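Local coordinates for putative short-chain dehydrogenase/reductase (Burkholderia xenovorans, PDB 5IZ4), which probably reduces carbonyl compounds such as 3-oxoacyl-[acyl-carrier-protein] with NADPH, and binds ADP in its nucleotide pocket, at residues Thr104-Ile116 against Leu164-Ser176. Sequence-based numbering, arbitrary orientation. Where two conformers were deposited one is given.
Sequences TTRVIPHNAFDQI and LNGTGSSIAYAAS
His110 lays its imidazole over the N-terminus of helix 171-191, with Ile171 N 3.4 Å above the ring plane on one face, offset toward the rim. In this Rossmann-fold short-chain dehydrogenase/reductase, the loop after strand 97-100 packs on the turn that leads into that helix. CG of His110 lies anti to the carbonyl carbon (chi1 -71°), which carries the ring across the turn. Its NE2 donates to Gly168 O at 2.9 Å, a bent bond (139°) reaching the carbonyl from above its plane, while ND1 is hydrogen-bonded to Ser186 OG of the second subunit. A ring with two nitrogens thus suits a place between turn and subunit interface. At its backbone angles a side chain on Gly168 would be jammed against the carbonyl oxygen of Thr167, so glycine suits the place. Two residues before His110, Ile108 N donates to Ser169 O (3.0 Å), joining main chain to main chain. Ser170 is the N-cap: the hydroxyl on its short side chain accepts from Tyr173 N at 2.9 Å and donates to a water that in turn donates to Arg106 O. Ile116 reaches in from the loop's far end, its CD1 3.6 Å from Ala172 CB, a small residue that lets the branched chain come close. At the end nearer the ADP, OG1 of Thr105 lies anti to its main-chain nitrogen (chi1 -169°), beside Tyr173 CB, and shares a hydrogen bond of 2.6 Å with Ser169 OG.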
loop_
_atom_site.group_PDB
_atom_site.type_symbol
_atom_site.label_atom_id
_atom_site.label_comp_id
_atom_site.label_asym_id
_atom_site.label_seq_id
_atom_site.Cartn_x
_atom_site.Cartn_y
_atom_site.Cartn_z
ATOM N N THR A 104 -14.460 -13.447 15.663
ATOM C CA THR A 104 -15.722 -12.962 16.194
ATOM C C THR A 104 -15.874 -11.485 15.874
ATOM O O THR A 104 -14.908 -10.796 15.537
ATOM C CB THR A 104 -15.833 -13.190 17.709
ATOM O OG1 THR A 104 -17.185 -12.967 18.123
ATOM C CG2 THR A 104 -14.931 -12.222 18.453
ATOM N N THR A 105 -17.111 -11.014 15.965
ATOM C CA THR A 105 -17.407 -9.596 15.827
ATOM C C THR A 105 -18.783 -9.333 16.415
ATOM O O THR A 105 -19.449 -10.235 16.929
ATOM C CB THR A 105 -17.352 -9.131 14.369
ATOM O OG1 THR A 105 -17.400 -7.697 14.333
ATOM C CG2 THR A 105 -18.512 -9.703 13.563
ATOM N N ARG A 106 -19.185 -8.070 16.354
ATOM C CA ARG A 106 -20.550 -7.651 16.634
ATOM C C ARG A 106 -20.777 -6.370 15.851
ATOM O O ARG A 106 -19.911 -5.489 15.852
ATOM C CB ARG A 106 -20.773 -7.428 18.132
ATOM C CG ARG A 106 -22.175 -6.992 18.483
ATOM C CD ARG A 106 -22.530 -7.391 19.916
ATOM N NE ARG A 106 -21.638 -6.792 20.907
ATOM C CZ ARG A 106 -21.758 -5.549 21.366
ATOM N NH1 ARG A 106 -22.730 -4.764 20.912
ATOM N NH2 ARG A 106 -20.904 -5.085 22.274
ATOM N N VAL A 107 -21.911 -6.280 15.158
ATOM C CA VAL A 107 -22.183 -5.103 14.340
ATOM C C VAL A 107 -22.461 -3.911 15.247
ATOM O O VAL A 107 -23.407 -3.928 16.045
ATOM C CB VAL A 107 -23.361 -5.351 13.389
ATOM C CG1 VAL A 107 -23.680 -4.082 12.605
ATOM C CG2 VAL A 107 -23.050 -6.495 12.436
ATOM N N ILE A 108 -21.635 -2.875 15.123
ATOM C CA ILE A 108 -21.807 -1.595 15.812
ATOM C C ILE A 108 -21.419 -0.505 14.822
ATOM O O ILE A 108 -20.276 -0.509 14.353
ATOM C CB ILE A 108 -20.925 -1.487 17.064
ATOM C CG1 ILE A 108 -21.107 -2.695 17.988
ATOM C CG2 ILE A 108 -21.221 -0.193 17.804
ATOM C CD1 ILE A 108 -20.046 -2.763 19.078
ATOM N N PRO A 109 -22.302 0.435 14.486
ATOM C CA PRO A 109 -21.927 1.487 13.528
ATOM C C PRO A 109 -20.675 2.233 13.974
ATOM O O PRO A 109 -20.510 2.551 15.154
ATOM C CB PRO A 109 -23.152 2.403 13.514
ATOM C CG PRO A 109 -24.298 1.497 13.904
ATOM C CD PRO A 109 -23.710 0.539 14.906
ATOM N N HIS A 110 -19.785 2.502 13.010
ATOM C CA HIS A 110 -18.504 3.124 13.330
ATOM C C HIS A 110 -18.663 4.545 13.852
ATOM O O HIS A 110 -17.747 5.058 14.508
ATOM C CB HIS A 110 -17.582 3.145 12.101
ATOM C CG HIS A 110 -17.039 1.805 11.702
ATOM N ND1 HIS A 110 -15.696 1.594 11.453
ATOM C CD2 HIS A 110 -17.655 0.621 11.458
ATOM C CE1 HIS A 110 -15.509 0.334 11.097
ATOM N NE2 HIS A 110 -16.680 -0.280 11.099
ATOM N N ASN A 111 -19.790 5.196 13.563
ATOM C CA ASN A 111 -20.054 6.544 14.045
ATOM C C ASN A 111 -20.870 6.565 15.330
ATOM O O ASN A 111 -21.142 7.647 15.857
ATOM C CB ASN A 111 -20.770 7.365 12.964
ATOM C CG ASN A 111 -22.053 6.710 12.484
ATOM O OD1 ASN A 111 -22.175 5.483 12.483
ATOM N ND2 ASN A 111 -23.014 7.527 12.058
ATOM N N ALA A 112 -21.265 5.404 15.851
ATOM C CA ALA A 112 -21.942 5.336 17.144
ATOM C C ALA A 112 -20.889 5.153 18.238
ATOM O O ALA A 112 -20.732 4.083 18.824
ATOM C CB ALA A 112 -22.964 4.209 17.151
ATOM N N PHE A 113 -20.133 6.235 18.480
ATOM C CA PHE A 113 -19.007 6.165 19.412
ATOM C C PHE A 113 -19.434 5.721 20.798
ATOM O O PHE A 113 -18.658 5.064 21.502
ATOM C CB PHE A 113 -18.307 7.521 19.507
ATOM C CG PHE A 113 -17.641 7.921 18.242
ATOM C CD1 PHE A 113 -16.344 7.513 17.972
ATOM C CD2 PHE A 113 -18.320 8.673 17.300
ATOM C CE1 PHE A 113 -15.732 7.868 16.788
ATOM C CE2 PHE A 113 -17.708 9.027 16.110
ATOM C CZ PHE A 113 -16.415 8.620 15.859
ATOM N N ASP A 114 -20.655 6.062 21.205
ATOM C CA ASP A 114 -21.261 5.804 22.499
ATOM C C ASP A 114 -21.738 4.370 22.669
ATOM O O ASP A 114 -22.282 4.040 23.726
ATOM C CB ASP A 114 -22.453 6.758 22.695
ATOM C CG ASP A 114 -23.549 6.591 21.616
ATOM O OD1 ASP A 114 -23.240 6.382 20.415
ATOM O OD2 ASP A 114 -24.741 6.687 21.972
ATOM N N GLN A 115 -21.631 3.535 21.637
ATOM C CA GLN A 115 -22.183 2.186 21.667
ATOM C C GLN A 115 -21.115 1.110 21.531
ATOM O O GLN A 115 -21.447 -0.057 21.299
ATOM C CB GLN A 115 -23.252 2.042 20.583
ATOM C CG GLN A 115 -24.355 3.079 20.760
ATOM C CD GLN A 115 -25.600 2.788 19.947
ATOM O OE1 GLN A 115 -25.534 2.199 18.872
ATOM N NE2 GLN A 115 -26.751 3.204 20.467
ATOM N N ILE A 116 -19.847 1.463 21.683
ATOM C CA ILE A 116 -18.770 0.490 21.764
ATOM C C ILE A 116 -17.933 0.846 22.987
ATOM O O ILE A 116 -17.941 1.995 23.445
ATOM C CB ILE A 116 -17.936 0.470 20.460
ATOM C CG1 ILE A 116 -17.089 -0.804 20.372
ATOM C CG2 ILE A 116 -17.071 1.725 20.345
ATOM C CD1 ILE A 116 -16.506 -1.061 18.983
ATOM N N LEU A 164 -8.026 -3.611 5.862
ATOM C CA LEU A 164 -7.342 -2.805 4.860
ATOM C C LEU A 164 -7.828 -1.363 4.856
ATOM O O LEU A 164 -7.011 -0.437 4.789
ATOM C CB LEU A 164 -7.545 -3.430 3.479
ATOM C CG LEU A 164 -6.867 -4.785 3.295
ATOM C CD1 LEU A 164 -7.220 -5.357 1.914
ATOM C CD2 LEU A 164 -5.356 -4.633 3.464
ATOM N N ASN A 165 -9.143 -1.138 4.930
ATOM C CA ASN A 165 -9.676 0.208 4.726
ATOM C C ASN A 165 -10.519 0.736 5.885
ATOM O O ASN A 165 -11.106 1.815 5.752
ATOM C CB ASN A 165 -10.486 0.277 3.423
ATOM C CG ASN A 165 -11.756 -0.579 3.453
ATOM O OD1 ASN A 165 -12.106 -1.179 4.477
ATOM N ND2 ASN A 165 -12.464 -0.620 2.319
ATOM N N GLY A 166 -10.594 0.022 7.010
ATOM C CA GLY A 166 -11.274 0.551 8.188
ATOM C C GLY A 166 -12.789 0.532 8.132
ATOM O O GLY A 166 -13.443 1.302 8.849
ATOM N N THR A 167 -13.369 -0.316 7.291
ATOM C CA THR A 167 -14.818 -0.470 7.237
ATOM C C THR A 167 -15.227 -1.682 8.064
ATOM O O THR A 167 -14.553 -2.025 9.038
ATOM C CB THR A 167 -15.290 -0.610 5.791
ATOM O OG1 THR A 167 -14.703 -1.784 5.216
ATOM C CG2 THR A 167 -14.881 0.625 4.982
ATOM N N GLY A 168 -16.321 -2.338 7.708
ATOM C CA GLY A 168 -16.648 -3.601 8.343
ATOM C C GLY A 168 -17.620 -3.470 9.503
ATOM O O GLY A 168 -18.163 -2.404 9.805
ATOM N N SER A 169 -17.817 -4.607 10.179
ATOM C CA SER A 169 -18.918 -4.728 11.135
ATOM C C SER A 169 -18.777 -3.761 12.313
ATOM O O SER A 169 -19.781 -3.258 12.830
ATOM C CB SER A 169 -19.012 -6.173 11.617
ATOM O OG SER A 169 -17.735 -6.657 11.991
ATOM N N SER A 170 -17.549 -3.478 12.748
ATOM C CA SER A 170 -17.337 -2.505 13.814
ATOM C C SER A 170 -15.911 -1.992 13.736
ATOM O O SER A 170 -15.045 -2.610 13.115
ATOM C CB SER A 170 -17.577 -3.101 15.204
ATOM O OG SER A 170 -16.446 -3.855 15.635
ATOM N N ILE A 171 -15.672 -0.862 14.400
ATOM C CA ILE A 171 -14.318 -0.323 14.419
ATOM C C ILE A 171 -13.390 -1.227 15.231
ATOM O O ILE A 171 -12.186 -1.305 14.946
ATOM C CB ILE A 171 -14.334 1.129 14.941
ATOM C CG1 ILE A 171 -13.011 1.832 14.607
ATOM C CG2 ILE A 171 -14.634 1.185 16.446
ATOM C CD1 ILE A 171 -12.940 3.271 15.102
ATOM N N ALA A 172 -13.922 -1.932 16.243
ATOM C CA ALA A 172 -13.099 -2.893 16.977
ATOM C C ALA A 172 -12.715 -4.072 16.095
ATOM O O ALA A 172 -11.593 -4.590 16.181
ATOM C CB ALA A 172 -13.835 -3.379 18.234
ATOM N N TYR A 173 -13.637 -4.513 15.240
ATOM C CA TYR A 173 -13.324 -5.580 14.296
ATOM C C TYR A 173 -12.279 -5.115 13.290
ATOM O O TYR A 173 -11.285 -5.808 13.034
ATOM C CB TYR A 173 -14.609 -6.021 13.588
ATOM C CG TYR A 173 -14.432 -7.102 12.555
ATOM C CD1 TYR A 173 -14.417 -8.444 12.917
ATOM C CD2 TYR A 173 -14.295 -6.784 11.209
ATOM C CE1 TYR A 173 -14.274 -9.444 11.964
ATOM C CE2 TYR A 173 -14.148 -7.773 10.248
ATOM C CZ TYR A 173 -14.136 -9.102 10.635
ATOM O OH TYR A 173 -13.988 -10.090 9.686
ATOM N N ALA A 174 -12.470 -3.925 12.731
ATOM C CA ALA A 174 -11.516 -3.424 11.744
ATOM C C ALA A 174 -10.122 -3.312 12.353
ATOM O O ALA A 174 -9.130 -3.734 11.745
ATOM C CB ALA A 174 -11.984 -2.075 11.207
ATOM N N ALA A 175 -10.034 -2.747 13.561
ATOM C CA ALA A 175 -8.742 -2.621 14.228
ATOM C C ALA A 175 -8.088 -3.982 14.412
ATOM O O ALA A 175 -6.883 -4.140 14.166
ATOM C CB ALA A 175 -8.905 -1.924 15.580
ATOM N N SER A 176 -8.868 -4.983 14.837
ATOM C CA SER A 176 -8.279 -6.293 15.089
ATOM C C SER A 176 -7.740 -6.898 13.809
ATOM O O SER A 176 -6.729 -7.609 13.841
ATOM C CB SER A 176 -9.303 -7.238 15.753
ATOM O OG SER A 176 -10.266 -7.689 14.802
HETATM O O HOH W 1 -17.602 -5.394 17.508
HETATM O O HOH W 2 -17.999 0.392 15.653
#